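Local coordinates for protein-glutamine gamma-glutamyltransferase 2 (Pagrus major, PDB 1G0D) that catalyses calcium-dependent cross-linking of proteins, probably joining peptide-bound glutamine to lysine side chains or other primary amines, at residues H55-L60 and V72-G77; D80-N85 and L95-P100; S307-L312 and I399-Q404; R322-S327 and N516-G521. One frame throughout, in Å; residues are numbered along the deposited sequence.

Contact 1: residues H55-L60 and V72-G77; sequences HLELVL and VQKEHG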
loop_
_atom_site.group_PDB
_atom_site.type_symbol
_atom_site.label_atom_id
_atom_site.label_comp_id
_atom_site.label_asym_id
_atom_site.label_seq_id
_atom_site.Cartn_x
_atom_site.Cartn_y
_atom_site.Cartn_z
ATOM N N HIS A 55 49.972 11.165 3.733
ATOM C CA HIS A 55 48.858 10.690 4.523
ATOM C C HIS A 55 47.626 10.510 3.664
ATOM O O HIS A 55 47.583 11.016 2.567
ATOM C CB HIS A 55 48.594 11.683 5.658
ATOM C CG HIS A 55 47.856 12.914 5.232
ATOM N ND1 HIS A 55 48.371 13.816 4.328
ATOM C CD2 HIS A 55 46.621 13.372 5.549
ATOM C CE1 HIS A 55 47.487 14.770 4.100
ATOM N NE2 HIS A 55 46.415 14.524 4.829
ATOM N N LEU A 56 46.630 9.770 4.155
ATOM C CA LEU A 56 45.385 9.559 3.394
ATOM C C LEU A 56 44.348 10.662 3.674
ATOM O O LEU A 56 44.275 11.226 4.774
ATOM C CB LEU A 56 44.742 8.177 3.690
ATOM C CG LEU A 56 45.420 6.863 3.275
ATOM C CD1 LEU A 56 44.484 5.674 3.461
ATOM C CD2 LEU A 56 45.869 6.975 1.852
ATOM N N GLU A 57 43.547 10.938 2.645
ATOM C CA GLU A 57 42.498 11.942 2.670
ATOM C C GLU A 57 41.266 11.309 2.022
ATOM O O GLU A 57 41.374 10.602 1.014
ATOM C CB GLU A 57 42.949 13.149 1.866
ATOM C CG GLU A 57 42.298 14.409 2.278
ATOM C CD GLU A 57 42.874 14.906 3.566
ATOM O OE1 GLU A 57 44.043 15.330 3.554
ATOM O OE2 GLU A 57 42.166 14.867 4.597
ATOM N N LEU A 58 40.092 11.546 2.593
ATOM C CA LEU A 58 38.869 10.956 2.030
ATOM C C LEU A 58 37.777 11.977 1.749
ATOM O O LEU A 58 37.393 12.748 2.631
ATOM C CB LEU A 58 38.292 9.891 2.982
ATOM C CG LEU A 58 38.661 8.423 2.741
ATOM C CD1 LEU A 58 40.146 8.277 2.980
ATOM C CD2 LEU A 58 37.871 7.488 3.654
ATOM N N VAL A 59 37.278 11.988 0.520
ATOM C CA VAL A 59 36.185 12.887 0.204
ATOM C C VAL A 59 35.077 12.160 -0.543
ATOM O O VAL A 59 35.329 11.351 -1.435
ATOM C CB VAL A 59 36.673 14.142 -0.554
ATOM C CG1 VAL A 59 37.981 13.873 -1.172
ATOM C CG2 VAL A 59 35.640 14.599 -1.559
ATOM N N LEU A 60 33.846 12.452 -0.133
ATOM C CA LEU A 60 32.659 11.846 -0.692
ATOM C C LEU A 60 31.953 12.725 -1.708
ATOM O O LEU A 60 31.920 13.934 -1.567
ATOM C CB LEU A 60 31.698 11.545 0.442
ATOM C CG LEU A 60 32.063 10.504 1.497
ATOM C CD1 LEU A 60 31.213 10.723 2.714
ATOM C CD2 LEU A 60 31.809 9.117 0.948
ATOM N N VAL A 72 35.482 13.779 4.460
ATOM C CA VAL A 72 35.408 12.998 5.685
ATOM C C VAL A 72 36.583 13.216 6.696
ATOM O O VAL A 72 37.765 13.070 6.344
ATOM C CB VAL A 72 35.290 11.513 5.297
ATOM C CG1 VAL A 72 35.204 10.643 6.512
ATOM C CG2 VAL A 72 34.058 11.324 4.463
ATOM N N GLN A 73 36.235 13.567 7.949
ATOM C CA GLN A 73 37.182 13.800 9.051
ATOM C C GLN A 73 38.182 12.678 9.315
ATOM O O GLN A 73 37.905 11.515 9.060
ATOM C CB GLN A 73 36.418 14.024 10.345
ATOM C CG GLN A 73 35.667 15.333 10.474
ATOM C CD GLN A 73 34.785 15.330 11.727
ATOM O OE1 GLN A 73 34.792 16.275 12.527
ATOM N NE2 GLN A 73 34.030 14.244 11.907
ATOM N N LYS A 74 39.318 13.034 9.905
ATOM C CA LYS A 74 40.381 12.071 10.177
ATOM C C LYS A 74 40.192 11.213 11.412
ATOM O O LYS A 74 40.804 10.131 11.528
ATOM C CB LYS A 74 41.740 12.771 10.244
ATOM C CG LYS A 74 42.882 11.958 9.586
ATOM C CD LYS A 74 42.897 12.102 8.061
ATOM C CE LYS A 74 43.264 13.521 7.624
ATOM N NZ LYS A 74 43.326 13.618 6.143
ATOM N N GLU A 75 39.374 11.689 12.339
ATOM C CA GLU A 75 39.077 10.892 13.509
ATOM C C GLU A 75 38.009 11.511 14.382
ATOM O O GLU A 75 37.112 12.181 13.865
ATOM C CB GLU A 75 40.345 10.615 14.316
ATOM C CG GLU A 75 40.843 9.147 14.221
ATOM C CD GLU A 75 40.018 8.138 15.045
ATOM O OE1 GLU A 75 39.220 8.568 15.905
ATOM O OE2 GLU A 75 40.152 6.910 14.841
ATOM N N HIS A 76 38.115 11.280 15.677
ATOM C CA HIS A 76 37.190 11.788 16.703
ATOM C C HIS A 76 36.379 12.886 16.036
ATOM O O HIS A 76 36.664 14.071 16.240
ATOM C CB HIS A 76 37.975 12.363 17.902
ATOM C CG HIS A 76 38.718 11.337 18.702
ATOM N ND1 HIS A 76 39.909 11.588 19.358
ATOM C CD2 HIS A 76 38.437 10.047 18.939
ATOM C CE1 HIS A 76 40.340 10.501 19.960
ATOM N NE2 HIS A 76 39.457 9.548 19.720
ATOM N N GLY A 77 35.391 12.499 15.256
ATOM C CA GLY A 77 34.590 13.487 14.539
ATOM C C GLY A 77 33.392 13.971 15.344
ATOM O O GLY A 77 33.201 13.492 16.465
HETATM O O HOH W 1 39.832 12.933 5.082
#
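Lys74, Leu56 and Glu57 form a polar tie between a beta-strand and the loop leaving its neighbour, in the N-terminal beta-sandwich domain: residues 55-60 belong to strand 55-62, while the loop of residues 72-77 leaves strand 68-72. The lysine chain bends at chi2 (80°) and chi3, and NZ donates to Leu56 O at 2.9 Å, in the carbonyl plane and on a lone pair. It crosses the Glu57 side chain at about a right angle and pairs with OE2 in a salt bridge, modelled so short that its exact length is doubtful. The other carboxylate oxygen, Glu57 OE1, takes a bond from His55 NE2 at 2.8 Å, reached from above the carboxylate plane. Further along, Val72 N bonds to Leu58 O at 2.8 Å, and Val72 CG2 packs on Leu60 CD1 at 3.4 Å. On its other side strand 55-62 pairs with strand 106-115, Glu57 bonding to Leu113 and Val59 to Ala111 through their backbones, while the Leu58 side chain reaches Leu97 of strand 92-98.

Contact 2: residues D80-N85 and L95-P100; sequences DKWWFN and LTLHSP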
loop_
_atom_site.group_PDB
_atom_site.type_symbol
_atom_site.label_atom_id
_atom_site.label_comp_id
_atom_site.label_asym_id
_atom_site.label_seq_id
_atom_site.Cartn_x
_atom_site.Cartn_y
_atom_site.Cartn_z
ATOM N N ASP A 80 27.250 14.248 13.985
ATOM C CA ASP A 80 26.554 14.335 12.736
ATOM C C ASP A 80 27.615 14.567 11.645
ATOM O O ASP A 80 27.310 14.940 10.509
ATOM C CB ASP A 80 25.489 15.435 12.800
ATOM C CG ASP A 80 26.057 16.823 12.550
ATOM O OD1 ASP A 80 27.065 17.197 13.199
ATOM O OD2 ASP A 80 25.472 17.539 11.701
ATOM N N LYS A 81 28.869 14.308 12.004
ATOM C CA LYS A 81 29.975 14.467 11.077
ATOM C C LYS A 81 30.474 13.123 10.593
ATOM O O LYS A 81 30.593 12.195 11.379
ATOM C CB LYS A 81 31.139 15.176 11.758
ATOM C CG LYS A 81 31.144 16.702 11.649
ATOM C CD LYS A 81 30.711 17.216 10.273
ATOM C CE LYS A 81 29.748 18.440 10.337
ATOM N NZ LYS A 81 28.281 18.096 10.263
ATOM N N TRP A 82 30.773 13.018 9.304
ATOM C CA TRP A 82 31.323 11.782 8.730
ATOM C C TRP A 82 32.797 11.714 9.185
ATOM O O TRP A 82 33.454 12.741 9.301
ATOM C CB TRP A 82 31.323 11.852 7.197
ATOM C CG TRP A 82 30.132 11.325 6.456
ATOM C CD1 TRP A 82 29.015 12.034 6.087
ATOM C CD2 TRP A 82 29.989 10.028 5.860
ATOM N NE1 TRP A 82 28.192 11.261 5.297
ATOM C CE2 TRP A 82 28.762 10.028 5.137
ATOM C CE3 TRP A 82 30.777 8.862 5.862
ATOM C CZ2 TRP A 82 28.309 8.920 4.430
ATOM C CZ3 TRP A 82 30.323 7.755 5.154
ATOM C CH2 TRP A 82 29.091 7.796 4.444
ATOM N N TRP A 83 33.330 10.526 9.446
ATOM C CA TRP A 83 34.747 10.424 9.825
ATOM C C TRP A 83 35.227 8.996 9.662
ATOM O O TRP A 83 34.418 8.067 9.590
ATOM C CB TRP A 83 34.991 10.896 11.261
ATOM C CG TRP A 83 34.352 10.057 12.308
ATOM C CD1 TRP A 83 33.078 10.182 12.808
ATOM C CD2 TRP A 83 34.964 8.989 13.033
ATOM N NE1 TRP A 83 32.870 9.258 13.807
ATOM C CE2 TRP A 83 34.012 8.509 13.969
ATOM C CE3 TRP A 83 36.232 8.388 12.993
ATOM C CZ2 TRP A 83 34.282 7.462 14.851
ATOM C CZ3 TRP A 83 36.499 7.350 13.881
ATOM C CH2 TRP A 83 35.520 6.898 14.802
ATOM N N PHE A 84 36.542 8.816 9.582
ATOM C CA PHE A 84 37.087 7.483 9.399
ATOM C C PHE A 84 38.239 7.145 10.301
ATOM O O PHE A 84 38.904 7.995 10.851
ATOM C CB PHE A 84 37.504 7.271 7.926
ATOM C CG PHE A 84 38.821 7.928 7.534
ATOM C CD1 PHE A 84 39.971 7.161 7.382
ATOM C CD2 PHE A 84 38.889 9.299 7.264
ATOM C CE1 PHE A 84 41.160 7.743 6.971
ATOM C CE2 PHE A 84 40.073 9.892 6.851
ATOM C CZ PHE A 84 41.213 9.107 6.703
ATOM N N ASN A 85 38.473 5.868 10.462
ATOM C CA ASN A 85 39.578 5.441 11.280
ATOM C C ASN A 85 40.393 4.595 10.321
ATOM O O ASN A 85 39.860 3.810 9.553
ATOM C CB ASN A 85 39.043 4.645 12.464
ATOM C CG ASN A 85 40.002 3.600 12.948
ATOM O OD1 ASN A 85 39.973 2.441 12.492
ATOM N ND2 ASN A 85 40.863 3.989 13.893
ATOM N N LEU A 95 40.160 0.757 6.284
ATOM C CA LEU A 95 39.564 2.057 6.458
ATOM C C LEU A 95 38.143 1.854 6.930
ATOM O O LEU A 95 37.328 1.334 6.195
ATOM C CB LEU A 95 39.552 2.769 5.115
ATOM C CG LEU A 95 40.512 3.869 4.629
ATOM C CD1 LEU A 95 41.743 4.121 5.525
ATOM C CD2 LEU A 95 40.926 3.450 3.252
ATOM N N THR A 96 37.844 2.237 8.163
ATOM C CA THR A 96 36.485 2.102 8.680
ATOM C C THR A 96 35.805 3.452 8.577
ATOM O O THR A 96 36.208 4.388 9.258
ATOM C CB THR A 96 36.490 1.693 10.132
ATOM O OG1 THR A 96 37.242 0.487 10.269
ATOM C CG2 THR A 96 35.080 1.472 10.610
ATOM N N LEU A 97 34.790 3.554 7.722
ATOM C CA LEU A 97 34.072 4.811 7.532
ATOM C C LEU A 97 32.938 4.846 8.521
ATOM O O LEU A 97 32.208 3.867 8.677
ATOM C CB LEU A 97 33.481 4.925 6.123
ATOM C CG LEU A 97 34.210 5.305 4.820
ATOM C CD1 LEU A 97 34.101 6.774 4.676
ATOM C CD2 LEU A 97 35.657 4.857 4.796
ATOM N N HIS A 98 32.804 5.983 9.188
ATOM C CA HIS A 98 31.735 6.214 10.167
ATOM C C HIS A 98 30.817 7.322 9.609
ATOM O O HIS A 98 31.258 8.418 9.321
ATOM C CB HIS A 98 32.327 6.666 11.508
ATOM C CG HIS A 98 32.973 5.568 12.291
ATOM N ND1 HIS A 98 32.273 4.773 13.175
ATOM C CD2 HIS A 98 34.253 5.127 12.314
ATOM C CE1 HIS A 98 33.098 3.890 13.706
ATOM N NE2 HIS A 98 34.305 4.084 13.202
ATOM N N SER A 99 29.542 7.038 9.451
ATOM C CA SER A 99 28.651 8.026 8.884
ATOM C C SER A 99 27.702 8.500 9.945
ATOM O O SER A 99 27.365 7.732 10.834
ATOM C CB SER A 99 27.831 7.399 7.746
ATOM O OG SER A 99 26.794 6.549 8.238
ATOM N N PRO A 100 27.257 9.771 9.873
ATOM C CA PRO A 100 26.311 10.249 10.894
ATOM C C PRO A 100 24.959 9.561 10.695
ATOM O O PRO A 100 24.687 9.008 9.628
ATOM C CB PRO A 100 26.219 11.752 10.636
ATOM C CG PRO A 100 26.623 11.924 9.183
ATOM C CD PRO A 100 27.595 10.810 8.882
HETATM O O HOH W 2 40.015 0.824 10.326
#
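Trp83 and His98 exchange two backbone hydrogen bonds, His98 N to Trp83 O at 2.7 Å and Trp83 N to His98 O at 3.0 Å. Two residues on, Asn85 N meets Thr96 O at 3.0 Å and Thr96 N meets Asn85 O at 2.9 Å. Beside this second pair a water bonds to both Asn85 OD1 and Thr96 OG1; the same OD1 is also bonded by Gln87, and OG1 pairs with Ser41. Strands 83-88 and 92-98 are thus an antiparallel beta hairpin, and strand 83-88 is an outer strand of its four-stranded sheet in the N-terminal domain. Trp83 CG stands between its backbone N and carbonyl carbon (chi1 65°), and the indole runs alongside the His98 side chain. The His98 ring lies over the six-membered ring of Trp83 in an offset stack, centroids 3.9 Å apart and planes at 8°. His98 CB sits over the five-membered ring, 3.5 Å from its centroid. One face of the Trp82 indole takes two CH-pi contacts: Ser99 CB over the six-membered ring and Pro100 CD over the five-membered one, each 3.5 Å from the centroid. Phe84 and Leu97 point to the face away from Trp83, where both touch Leu58 of strand 55-62.

Contact 3: residues S307-L312 and I399-Q404; sequences SVDFLL and IYWIVQ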
loop_
_atom_site.group_PDB
_atom_site.type_symbol
_atom_site.label_atom_id
_atom_site.label_comp_id
_atom_site.label_asym_id
_atom_site.label_seq_id
_atom_site.Cartn_x
_atom_site.Cartn_y
_atom_site.Cartn_z
ATOM N N SER A 307 -18.878 17.174 7.825
ATOM C CA SER A 307 -20.341 17.180 7.808
ATOM C C SER A 307 -20.935 17.231 6.428
ATOM O O SER A 307 -20.805 18.218 5.699
ATOM C CB SER A 307 -20.885 18.361 8.573
ATOM O OG SER A 307 -21.254 17.924 9.851
ATOM N N VAL A 308 -21.594 16.152 6.070
ATOM C CA VAL A 308 -22.228 16.084 4.785
ATOM C C VAL A 308 -23.668 15.590 4.943
ATOM O O VAL A 308 -23.952 14.625 5.662
ATOM C CB VAL A 308 -21.405 15.135 3.838
ATOM C CG1 VAL A 308 -22.195 14.792 2.569
ATOM C CG2 VAL A 308 -20.059 15.799 3.507
ATOM N N ASP A 309 -24.588 16.302 4.324
ATOM C CA ASP A 309 -25.956 15.871 4.337
ATOM C C ASP A 309 -26.127 15.356 2.907
ATOM O O ASP A 309 -25.818 16.035 1.939
ATOM C CB ASP A 309 -26.844 17.048 4.707
ATOM C CG ASP A 309 -26.656 17.458 6.175
ATOM O OD1 ASP A 309 -27.020 16.670 7.070
ATOM O OD2 ASP A 309 -26.128 18.554 6.452
ATOM N N PHE A 310 -26.557 14.115 2.796
ATOM C CA PHE A 310 -26.709 13.456 1.527
ATOM C C PHE A 310 -28.176 13.387 1.159
ATOM O O PHE A 310 -28.921 12.621 1.764
ATOM C CB PHE A 310 -26.141 12.053 1.660
ATOM C CG PHE A 310 -25.810 11.409 0.364
ATOM C CD1 PHE A 310 -24.527 11.456 -0.131
ATOM C CD2 PHE A 310 -26.787 10.755 -0.376
ATOM C CE1 PHE A 310 -24.222 10.858 -1.351
ATOM C CE2 PHE A 310 -26.485 10.161 -1.583
ATOM C CZ PHE A 310 -25.199 10.212 -2.072
ATOM N N LEU A 311 -28.579 14.176 0.155
ATOM C CA LEU A 311 -29.968 14.239 -0.327
ATOM C C LEU A 311 -30.362 13.190 -1.357
ATOM O O LEU A 311 -29.779 13.070 -2.438
ATOM C CB LEU A 311 -30.249 15.610 -0.911
ATOM C CG LEU A 311 -29.730 16.766 -0.071
ATOM C CD1 LEU A 311 -30.159 18.066 -0.719
ATOM C CD2 LEU A 311 -30.275 16.649 1.343
ATOM N N LEU A 312 -31.390 12.448 -0.999
ATOM C CA LEU A 312 -31.940 11.390 -1.808
ATOM C C LEU A 312 -33.385 11.790 -2.113
ATOM O O LEU A 312 -33.934 12.679 -1.485
ATOM C CB LEU A 312 -31.917 10.107 -0.976
ATOM C CG LEU A 312 -30.836 9.028 -1.148
ATOM C CD1 LEU A 312 -29.602 9.630 -1.719
ATOM C CD2 LEU A 312 -30.567 8.343 0.184
ATOM N N ILE A 399 -25.082 12.350 6.817
ATOM C CA ILE A 399 -26.449 12.098 7.215
ATOM C C ILE A 399 -27.320 12.110 5.954
ATOM O O ILE A 399 -27.349 13.111 5.253
ATOM C CB ILE A 399 -26.913 13.184 8.158
ATOM C CG1 ILE A 399 -26.116 13.077 9.455
ATOM C CG2 ILE A 399 -28.420 13.073 8.386
ATOM C CD1 ILE A 399 -26.325 14.250 10.401
ATOM N N TYR A 400 -28.012 11.011 5.655
ATOM C CA TYR A 400 -28.881 10.946 4.471
ATOM C C TYR A 400 -30.267 11.558 4.690
ATOM O O TYR A 400 -30.827 11.428 5.769
ATOM C CB TYR A 400 -29.102 9.515 4.077
ATOM C CG TYR A 400 -27.966 8.911 3.325
ATOM C CD1 TYR A 400 -26.833 8.430 3.996
ATOM C CD2 TYR A 400 -28.075 8.692 1.948
ATOM C CE1 TYR A 400 -25.842 7.722 3.307
ATOM C CE2 TYR A 400 -27.100 7.989 1.246
ATOM C CZ TYR A 400 -25.987 7.493 1.926
ATOM O OH TYR A 400 -25.090 6.702 1.221
ATOM N N TRP A 401 -30.830 12.202 3.672
ATOM C CA TRP A 401 -32.158 12.798 3.811
ATOM C C TRP A 401 -33.072 12.539 2.628
ATOM O O TRP A 401 -32.627 12.511 1.479
ATOM C CB TRP A 401 -32.065 14.302 3.983
ATOM C CG TRP A 401 -31.197 14.730 5.104
ATOM C CD1 TRP A 401 -29.830 14.721 5.136
ATOM C CD2 TRP A 401 -31.623 15.279 6.356
ATOM N NE1 TRP A 401 -29.384 15.231 6.331
ATOM C CE2 TRP A 401 -30.472 15.582 7.097
ATOM C CE3 TRP A 401 -32.873 15.544 6.925
ATOM C CZ2 TRP A 401 -30.530 16.130 8.364
ATOM C CZ3 TRP A 401 -32.925 16.096 8.182
ATOM C CH2 TRP A 401 -31.771 16.379 8.887
ATOM N N ILE A 402 -34.355 12.323 2.921
ATOM C CA ILE A 402 -35.365 12.148 1.882
ATOM C C ILE A 402 -35.949 13.554 1.714
ATOM O O ILE A 402 -36.655 14.063 2.594
ATOM C CB ILE A 402 -36.530 11.227 2.322
ATOM C CG1 ILE A 402 -36.013 9.804 2.619
ATOM C CG2 ILE A 402 -37.643 11.308 1.289
ATOM C CD1 ILE A 402 -36.243 8.780 1.540
ATOM N N VAL A 403 -35.624 14.218 0.623
ATOM C CA VAL A 403 -36.182 15.538 0.409
ATOM C C VAL A 403 -37.329 15.379 -0.566
ATOM O O VAL A 403 -37.140 14.880 -1.683
ATOM C CB VAL A 403 -35.159 16.499 -0.213
ATOM C CG1 VAL A 403 -35.774 17.872 -0.286
ATOM C CG2 VAL A 403 -33.853 16.512 0.620
ATOM N N GLN A 404 -38.524 15.788 -0.139
ATOM C CA GLN A 404 -39.713 15.694 -0.974
ATOM C C GLN A 404 -39.794 16.826 -1.993
ATOM O O GLN A 404 -39.071 17.819 -1.885
ATOM C CB GLN A 404 -40.946 15.689 -0.081
ATOM C CG GLN A 404 -40.926 14.588 0.991
ATOM C CD GLN A 404 -41.960 14.830 2.087
ATOM O OE1 GLN A 404 -41.680 14.657 3.275
ATOM N NE2 GLN A 404 -43.166 15.249 1.688
#
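Phe310 and Tyr400 sit abreast on two parallel strands, 307-312 and 399-403, whose axes diverge by 31° and whose backbones are laced by five alternating hydrogen bonds, from Ile399 N to Val308 O through to Val403 N to Leu312 O. Strand 307-312 is an outermost strand of a mixed beta-sheet that continues through 397-403 into 409-414. On one face the Phe310 and Tyr400 side chains run side by side, ring centroids 4.6 Å apart and ring planes inclined at 44°, with Tyr400 CZ over one face of the Phe310 ring. Phe310 CB stands over the Tyr400 ring, 4.0 Å from its centroid.

Asp309 and Trp401 share the other face. Trp401 CG is anti to its own carbonyl carbon (chi1 -55°), and the indole runs beside the carboxylate, where NE1 donates to Asp309 OD1 at 2.9 Å from the anti side, well out of the carboxylate plane. The same OD1 also has a long, weak ion pair with Arg459, and the indole has a cation-pi contact with Arg409. A leucine in place of Trp401 would probably leave Asp309 OD1 without its indole donor and Arg409 without the aromatic face it rests on. Close by, the backbone of Val308 bonds to Asp397, probably a calcium ligand. On the same face Leu311 CD2 touches Trp401 CB at 4.0 Å and Val403 CG2 at 3.7 Å.

Contact 4: residues R322-S327 and N516-G521; sequences RQRSDS and NSLRRG
Arg324 and Arg519 cross obliquely, their guanidinium planes 63° apart, and each side chain holds the backbone of the opposing loop. Arg324 is bent at chi3 (71°), which places NE toward the carbonyl of Arg519; NE and NH1 then grip the one oxygen side-on, NE to Arg519 O at 3.0 Å and NH1 to Arg519 O at 3.2 Å. That oxygen lies in the guanidinium plane. One face of the same group carries Leu518 CG, 4.2 Å above the plane. In return Arg519 lays a face of its guanidinium over Arg324 CA, 3.8 Å above the plane, and NH1 donates to Gln323 O at 2.9 Å. The backbones meet in a single bridge at Ser325 and Leu518, with Arg519 N bonded to Arg324 O at 2.8 Å and Asp326 N to Ser517 O at 2.8 Å.

The loop between strands 307-312 and 329-339 here meets the one between strands 502-513 and 525-532. Arg324 NH1 and Arg520 NH2 are 4.6 Å apart, and both form salt bridges to Glu237. An alanine in place of Arg324 would strip both donors from Arg519 O and would probably leave Glu237 without one of its arginine partners. Asp326 OD2 has salt bridges to Lys562 and Arg560 of strand 558-566. Glu237 would probably offset the like charges of Arg324 and Arg520, while across the contact N-H groups of Arg324 and Arg519 are spent on main-chain oxygens.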
loop_
_atom_site.group_PDB
_atom_site.type_symbol
_atom_site.label_atom_id
_atom_site.label_comp_id
_atom_site.label_asym_id
_atom_site.label_seq_id
_atom_site.Cartn_x
_atom_site.Cartn_y
_atom_site.Cartn_z
ATOM N N ARG A 322 -27.441 12.396 -12.613
ATOM C CA ARG A 322 -26.157 12.405 -13.257
ATOM C C ARG A 322 -25.085 11.938 -12.308
ATOM O O ARG A 322 -24.201 11.197 -12.709
ATOM C CB ARG A 322 -25.847 13.821 -13.765
ATOM C CG ARG A 322 -26.954 14.371 -14.643
ATOM C CD ARG A 322 -26.722 15.807 -14.993
ATOM N NE ARG A 322 -26.679 16.676 -13.823
ATOM C CZ ARG A 322 -26.397 17.968 -13.900
ATOM N NH1 ARG A 322 -26.142 18.513 -15.079
ATOM N NH2 ARG A 322 -26.382 18.715 -12.810
ATOM N N GLN A 323 -25.172 12.355 -11.050
ATOM C CA GLN A 323 -24.150 11.990 -10.088
ATOM C C GLN A 323 -24.194 10.506 -9.806
ATOM O O GLN A 323 -25.206 9.983 -9.356
ATOM C CB GLN A 323 -24.276 12.839 -8.804
ATOM C CG GLN A 323 -23.344 14.131 -8.822
ATOM C CD GLN A 323 -24.049 15.492 -8.469
ATOM O OE1 GLN A 323 -24.683 15.644 -7.405
ATOM N NE2 GLN A 323 -23.908 16.479 -9.354
ATOM N N ARG A 324 -23.067 9.852 -10.095
ATOM C CA ARG A 324 -22.885 8.407 -9.951
ATOM C C ARG A 324 -22.298 7.915 -8.661
ATOM O O ARG A 324 -22.484 6.764 -8.327
ATOM C CB ARG A 324 -22.004 7.870 -11.073
ATOM C CG ARG A 324 -22.710 7.743 -12.388
ATOM C CD ARG A 324 -21.808 7.196 -13.459
ATOM N NE ARG A 324 -21.504 5.783 -13.253
ATOM C CZ ARG A 324 -20.409 5.194 -13.717
ATOM N NH1 ARG A 324 -20.190 3.898 -13.493
ATOM N NH2 ARG A 324 -19.543 5.905 -14.422
ATOM N N SER A 325 -21.584 8.762 -7.934
ATOM C CA SER A 325 -20.965 8.335 -6.674
ATOM C C SER A 325 -21.940 8.205 -5.543
ATOM O O SER A 325 -22.740 9.094 -5.308
ATOM C CB SER A 325 -19.884 9.300 -6.244
ATOM O OG SER A 325 -18.873 9.347 -7.227
ATOM N N ASP A 326 -21.831 7.089 -4.832
ATOM C CA ASP A 326 -22.701 6.760 -3.709
ATOM C C ASP A 326 -21.968 6.740 -2.336
ATOM O O ASP A 326 -21.698 5.687 -1.735
ATOM C CB ASP A 326 -23.336 5.407 -4.002
ATOM C CG ASP A 326 -24.599 5.171 -3.233
ATOM O OD1 ASP A 326 -25.115 6.108 -2.578
ATOM O OD2 ASP A 326 -25.079 4.020 -3.300
ATOM N N SER A 327 -21.632 7.929 -1.858
ATOM C CA SER A 327 -20.970 8.069 -0.579
ATOM C C SER A 327 -19.666 7.289 -0.395
ATOM O O SER A 327 -18.911 7.018 -1.354
ATOM C CB SER A 327 -21.934 7.687 0.536
ATOM O OG SER A 327 -21.877 8.646 1.561
ATOM N N ASN A 516 -15.015 1.934 -5.237
ATOM C CA ASN A 516 -15.041 3.355 -4.899
ATOM C C ASN A 516 -16.404 4.000 -5.011
ATOM O O ASN A 516 -16.525 5.182 -5.306
ATOM C CB ASN A 516 -14.001 4.203 -5.659
ATOM C CG ASN A 516 -14.006 4.006 -7.137
ATOM O OD1 ASN A 516 -13.785 4.953 -7.871
ATOM N ND2 ASN A 516 -14.204 2.805 -7.593
ATOM N N SER A 517 -17.436 3.214 -4.735
ATOM C CA SER A 517 -18.801 3.704 -4.757
ATOM C C SER A 517 -19.334 4.338 -6.054
ATOM O O SER A 517 -20.122 5.279 -6.016
ATOM C CB SER A 517 -18.963 4.671 -3.589
ATOM O OG SER A 517 -19.099 3.937 -2.392
ATOM N N LEU A 518 -18.923 3.827 -7.199
ATOM C CA LEU A 518 -19.416 4.350 -8.457
ATOM C C LEU A 518 -20.595 3.483 -8.831
ATOM O O LEU A 518 -20.427 2.330 -9.200
ATOM C CB LEU A 518 -18.354 4.224 -9.536
ATOM C CG LEU A 518 -17.825 5.417 -10.321
ATOM C CD1 LEU A 518 -17.872 6.658 -9.513
ATOM C CD2 LEU A 518 -16.423 5.139 -10.728
ATOM N N ARG A 519 -21.789 4.045 -8.722
ATOM C CA ARG A 519 -23.032 3.366 -9.062
ATOM C C ARG A 519 -23.006 2.916 -10.526
ATOM O O ARG A 519 -22.601 3.677 -11.408
ATOM C CB ARG A 519 -24.184 4.322 -8.817
ATOM C CG ARG A 519 -25.521 3.647 -8.686
ATOM C CD ARG A 519 -26.681 4.666 -8.758
ATOM N NE ARG A 519 -26.722 5.412 -10.022
ATOM C CZ ARG A 519 -26.709 6.749 -10.117
ATOM N NH1 ARG A 519 -26.657 7.510 -9.017
ATOM N NH2 ARG A 519 -26.741 7.324 -11.322
ATOM N N ARG A 520 -23.418 1.673 -10.774
ATOM C CA ARG A 520 -23.403 1.132 -12.124
ATOM C C ARG A 520 -24.756 0.690 -12.642
ATOM O O ARG A 520 -25.518 1.505 -13.177
ATOM C CB ARG A 520 -22.415 -0.017 -12.203
ATOM C CG ARG A 520 -21.021 0.493 -12.536
ATOM C CD ARG A 520 -19.958 -0.545 -12.395
ATOM N NE ARG A 520 -19.985 -1.511 -13.470
ATOM C CZ ARG A 520 -19.356 -1.328 -14.621
ATOM N NH1 ARG A 520 -19.415 -2.250 -15.572
ATOM N NH2 ARG A 520 -18.678 -0.207 -14.823
ATOM N N GLY A 521 -25.079 -0.586 -12.493
ATOM C CA GLY A 521 -26.374 -1.045 -12.974
ATOM C C GLY A 521 -27.440 -1.459 -11.950
ATOM O O GLY A 521 -27.279 -2.467 -11.243
HETATM O O HOH W 3 -25.747 8.298 -6.140
HETATM O O HOH W 4 -15.917 8.259 -6.444
#

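The four contacts fall into two pairs on opposite sides of the chain's centre, with the centres of contact 1 and contact 3 about 69 Å apart. Contacts 1 and 2 adjoin in the N-terminal domain, centres about 8 Å apart, and Gln73 joins them: Gln73 NE2 lies 3.1 Å from Trp82 O, and the backbone Gln73 O lies 3.1 Å from Phe84 N. Contacts 3 and 4, about 16 Å between centres, meet where Tyr400 OH packs on Ser327 CB at 3.4 Å. This second pair borders functional residues: the side chains of Ser517 and Tyr515, a residue important for catalysis, are about 7 Å apart, and contact 3 lies next to the probable calcium ligand Asp397. Contacts 1 and 2 are remote from such sites.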